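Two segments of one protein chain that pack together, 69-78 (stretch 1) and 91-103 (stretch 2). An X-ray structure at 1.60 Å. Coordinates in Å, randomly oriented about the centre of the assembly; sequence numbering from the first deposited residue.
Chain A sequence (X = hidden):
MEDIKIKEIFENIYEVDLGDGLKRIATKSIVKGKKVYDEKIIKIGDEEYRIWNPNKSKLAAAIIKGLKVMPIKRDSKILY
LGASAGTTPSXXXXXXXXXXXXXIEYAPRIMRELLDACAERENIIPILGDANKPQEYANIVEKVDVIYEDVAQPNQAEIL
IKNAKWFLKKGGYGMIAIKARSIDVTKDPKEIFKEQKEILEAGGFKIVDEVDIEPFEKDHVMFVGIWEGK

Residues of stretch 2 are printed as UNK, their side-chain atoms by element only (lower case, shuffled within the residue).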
# COMPACT_ATOMS: atom_id res chain seq x y z
N VAL A 69 -5.65 10.79 4.14
CA VAL A 69 -4.44 11.18 3.42
C VAL A 69 -3.96 10.02 2.55
O VAL A 69 -3.45 9.02 3.06
CB VAL A 69 -3.30 11.58 4.39
CG1 VAL A 69 -2.10 12.13 3.61
CG2 VAL A 69 -3.79 12.61 5.40
N MSE A 70 -4.18 10.13 1.24
CA MSE A 70 -3.74 9.11 0.29
C MSE A 70 -2.81 9.81 -0.69
O MSE A 70 -3.26 10.44 -1.65
CB MSE A 70 -4.94 8.48 -0.42
CG MSE A 70 -4.55 7.50 -1.53
SE MSE A 70 -3.43 6.21 -1.00
CE MSE A 70 -3.75 4.98 -2.25
N PRO A 71 -1.49 9.73 -0.44
CA PRO A 71 -0.44 10.34 -1.25
C PRO A 71 -0.12 9.70 -2.61
O PRO A 71 0.52 10.34 -3.45
CB PRO A 71 0.76 10.31 -0.31
CG PRO A 71 0.55 9.04 0.44
CD PRO A 71 -0.92 9.09 0.76
N ILE A 72 -0.54 8.47 -2.83
CA ILE A 72 -0.28 7.79 -4.09
C ILE A 72 -1.14 8.40 -5.20
O ILE A 72 -2.36 8.30 -5.17
CB ILE A 72 -0.53 6.27 -3.99
CG1 ILE A 72 0.43 5.66 -2.96
CG2 ILE A 72 -0.36 5.60 -5.36
CD1 ILE A 72 0.20 4.18 -2.68
N LYS A 73 -0.48 9.04 -6.16
CA LYS A 73 -1.15 9.68 -7.29
C LYS A 73 -0.85 8.93 -8.59
O LYS A 73 -0.13 7.92 -8.59
CB LYS A 73 -0.67 11.13 -7.41
CG LYS A 73 -0.78 11.96 -6.14
CD LYS A 73 -2.23 12.25 -5.77
CE LYS A 73 -2.31 13.22 -4.59
NZ LYS A 73 -3.71 13.65 -4.33
N ARG A 74 -1.38 9.43 -9.71
CA ARG A 74 -1.19 8.81 -11.02
C ARG A 74 0.26 8.74 -11.47
O ARG A 74 0.68 7.74 -12.06
CB ARG A 74 -2.01 9.52 -12.10
CG ARG A 74 -3.50 9.31 -12.01
CD ARG A 74 -4.23 10.17 -13.04
NE ARG A 74 -4.75 9.40 -14.16
CZ ARG A 74 -4.21 9.38 -15.38
NH1 ARG A 74 -3.12 10.09 -15.63
NH2 ARG A 74 -4.76 8.67 -16.35
N ASP A 75 1.01 9.80 -11.21
CA ASP A 75 2.41 9.86 -11.62
C ASP A 75 3.41 9.57 -10.49
O ASP A 75 4.61 9.85 -10.62
CB ASP A 75 2.71 11.23 -12.24
CG ASP A 75 2.54 12.37 -11.25
OD1 ASP A 75 1.86 12.20 -10.21
OD2 ASP A 75 3.09 13.46 -11.52
N SER A 76 2.93 9.01 -9.39
CA SER A 76 3.80 8.70 -8.25
C SER A 76 4.74 7.53 -8.51
O SER A 76 4.42 6.60 -9.24
CB SER A 76 2.96 8.37 -7.01
OG SER A 76 2.21 9.48 -6.56
N LYS A 77 5.93 7.62 -7.92
CA LYS A 77 6.90 6.55 -8.01
C LYS A 77 6.90 6.04 -6.58
O LYS A 77 7.10 6.81 -5.64
CB LYS A 77 8.27 7.09 -8.42
CG LYS A 77 8.26 7.69 -9.83
CD LYS A 77 9.55 8.42 -10.18
CE LYS A 77 10.68 7.46 -10.49
NZ LYS A 77 11.89 8.19 -10.97
N ILE A 78 6.52 4.79 -6.40
CA ILE A 78 6.46 4.23 -5.07
C ILE A 78 7.31 2.98 -4.84
O ILE A 78 7.49 2.15 -5.74
CB ILE A 78 4.97 4.00 -4.58
CG1 ILE A 78 4.75 2.55 -4.14
CG2 ILE A 78 3.95 4.43 -5.65
CD1 ILE A 78 3.41 2.32 -3.49
N UNK A 91 -3.43 -3.10 -7.53
CA UNK A 91 -4.29 -1.92 -7.40
C UNK A 91 -3.48 -0.63 -7.35
O UNK A 91 -3.91 0.39 -7.88
n UNK A 91 -8.26 -3.92 -6.86
c UNK A 91 -6.36 -2.95 -6.36
n UNK A 91 -6.39 -4.23 -5.86
c UNK A 91 -7.54 -2.76 -6.99
c UNK A 91 -5.19 -2.03 -6.17
c UNK A 91 -7.55 -4.80 -6.18
N UNK A 92 -2.32 -0.68 -6.71
CA UNK A 92 -1.45 0.50 -6.63
C UNK A 92 -0.96 0.85 -8.04
O UNK A 92 -0.85 2.02 -8.38
c UNK A 92 -0.71 0.12 -4.25
c UNK A 92 0.76 1.40 -5.80
c UNK A 92 -0.24 0.25 -5.69
N UNK A 93 -0.73 -0.18 -8.86
CA UNK A 93 -0.28 -0.01 -10.24
C UNK A 93 -1.38 0.63 -11.09
O UNK A 93 -1.11 1.38 -12.02
c UNK A 93 0.14 -1.34 -10.83
N UNK A 94 -2.63 0.30 -10.77
CA UNK A 94 -3.78 0.86 -11.47
C UNK A 94 -3.86 2.36 -11.18
O UNK A 94 -4.09 3.16 -12.08
c UNK A 94 -5.08 0.22 -10.99
o UNK A 94 -4.58 -1.57 -12.49
o UNK A 94 -6.23 -1.85 -11.08
c UNK A 94 -5.31 -1.16 -11.56
N UNK A 95 -3.68 2.72 -9.91
CA UNK A 95 -3.72 4.11 -9.47
C UNK A 95 -2.60 4.92 -10.12
O UNK A 95 -2.84 5.92 -10.79
c UNK A 95 -3.62 5.68 -7.48
c UNK A 95 -4.46 3.11 -5.80
c UNK A 95 -3.59 4.22 -7.93
c UNK A 95 -4.71 3.43 -7.25
N UNK A 96 -1.36 4.47 -9.91
CA UNK A 96 -0.19 5.14 -10.47
C UNK A 96 0.11 4.64 -11.89
O UNK A 96 1.21 4.15 -12.18
c UNK A 96 1.00 4.92 -9.56
N UNK A 97 -0.87 4.79 -12.78
CA UNK A 97 -0.74 4.35 -14.16
C UNK A 97 0.29 5.15 -14.96
O UNK A 97 0.78 4.68 -15.99
o UNK A 97 -3.25 6.09 -16.02
c UNK A 97 -2.11 4.35 -14.87
o UNK A 97 -2.76 6.46 -13.92
c UNK A 97 -2.74 5.73 -14.94
N UNK A 98 0.61 6.35 -14.48
CA UNK A 98 1.60 7.21 -15.12
C UNK A 98 2.89 7.20 -14.28
O UNK A 98 3.79 8.02 -14.49
c UNK A 98 1.08 8.65 -15.23
c UNK A 98 -0.10 8.67 -17.47
c UNK A 98 -0.24 8.82 -15.96
c UNK A 98 -0.18 7.21 -17.90
n UNK A 98 0.03 7.05 -19.37
N UNK A 99 2.95 6.29 -13.31
CA UNK A 99 4.10 6.19 -12.44
C UNK A 99 4.80 4.83 -12.45
O UNK A 99 4.71 4.08 -13.42
N UNK A 100 5.50 4.53 -11.35
CA UNK A 100 6.25 3.28 -11.22
C UNK A 100 6.14 2.72 -9.81
O UNK A 100 6.06 3.46 -8.83
c UNK A 100 8.54 2.21 -11.27
c UNK A 100 7.76 3.48 -11.53
c UNK A 100 9.37 4.14 -13.37
c UNK A 100 7.94 3.87 -13.00
N UNK A 101 6.13 1.39 -9.71
CA UNK A 101 6.07 0.71 -8.43
C UNK A 101 7.21 -0.30 -8.33
O UNK A 101 7.25 -1.28 -9.09
c UNK A 101 4.67 -0.63 -6.84
c UNK A 101 3.57 0.88 -8.50
c UNK A 101 4.74 -0.05 -8.25
N UNK A 102 8.16 -0.03 -7.45
CA UNK A 102 9.29 -0.93 -7.23
C UNK A 102 8.86 -1.91 -6.14
O UNK A 102 8.59 -1.50 -5.01
c UNK A 102 11.18 3.23 -8.34
c UNK A 102 11.74 0.56 -8.84
c UNK A 102 11.91 2.87 -9.46
c UNK A 102 10.52 -0.16 -6.75
o UNK A 102 12.35 3.85 -10.33
c UNK A 102 10.73 2.25 -7.47
c UNK A 102 12.20 1.54 -9.71
c UNK A 102 11.00 0.90 -7.70
N UNK A 103 8.77 -3.18 -6.50
CA UNK A 103 8.36 -4.21 -5.55
C UNK A 103 9.54 -5.02 -5.04
O UNK A 103 10.13 -5.81 -5.77
c UNK A 103 7.33 -5.13 -6.21

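Position 91 carries one carbon followed by a five-membered ring of three carbons and two nitrogens, an imidazole out of reach of stretch 1. It is His 91, and its ND1 is hydrogen-bonded elsewhere in the structure. At position 92 one carbon bears two others, a fork with equal arms that points toward stretch 1; one arm lies 3.6 Å from Ile 78 CD1 and 4.2 Å from Ile 72 CD1, joining the two isoleucines. The residue is Val 92, and the arm is CG1.

Position 93 has a single side-chain carbon, directed away from stretch 1, and is Ala 93. Position 94 has two carbons, the second carrying two oxygens; this short carboxylate, also out of reach, is Asp 94, with both oxygens satisfied elsewhere.

Position 95 has four carbons forked at the first, one arm two carbons long. The short arm packs 3.9 Å from Ile 72 CG2, and the end of the long arm sits 4.1 Å from CE of the selenomethionine Met 70. This is Ile 95. Position 96 again has one carbon, its CB, 3.3 Å from Lys 73 O, and is Ala 96. The backbones come close here: the CA atoms of Arg 74 and Ala 96 are 3.8 Å apart.

Position 97 shows two carbons and a terminal pair of oxygens, one of which lies 3.0 Å from Arg 74 NH2, over one face of the guanidinium. It is Asp 97, the oxygen OD2. This is a salt bridge of charges alone, since no N-H points at the oxygen. Position 98 is a row of four carbons ending in nitrogen. It starts toward stretch 1 but its end leads away; its second carbon passes 3.2 Å from Arg 74 NH1, while the backbone N donates to Arg 74 O at 2.8 Å. It is Lys 98.

Position 99 has no side-chain atoms. An ideal CB would fall 1.9 Å from Ser 76 O, a clash; instead its CA approaches that oxygen to 3.2 Å in a CA-H...O contact. It is Gly 99. Position 100, four carbons forked at the first with one longer arm, on the same face of the sheet as Lys 77, is Ile 100. Position 101 has one carbon bearing two, one of them 4.2 Å from Ile 78 CG1 on the other face: Val 101. Position 102 has one carbon and a six-carbon ring bearing an oxygen 4.0 Å from Lys 77 CE: Tyr 102. Position 103, with one carbon and no contact, is Ala 103.

The contact combines a parallel strand pairing with an apolar cluster. Ile 100 N donates to Ser 76 O (3.1 Å), Ile 78 N to Ile 100 O (2.8 Å) and Tyr 102 N to Ile 78 O (2.9 Å), placing Lys 77 beside Ile 100 and Ile 78 beside Val 101. Before the strands, two type I turns, Lys 73 to Ser 76 and Ala 96 to Gly 99, meet closely, while Val 92 and Ile 95 pack against Met 70, Ile 72 and Ile 78.

Stretch 2 91-103: HVADIADKGIVYA
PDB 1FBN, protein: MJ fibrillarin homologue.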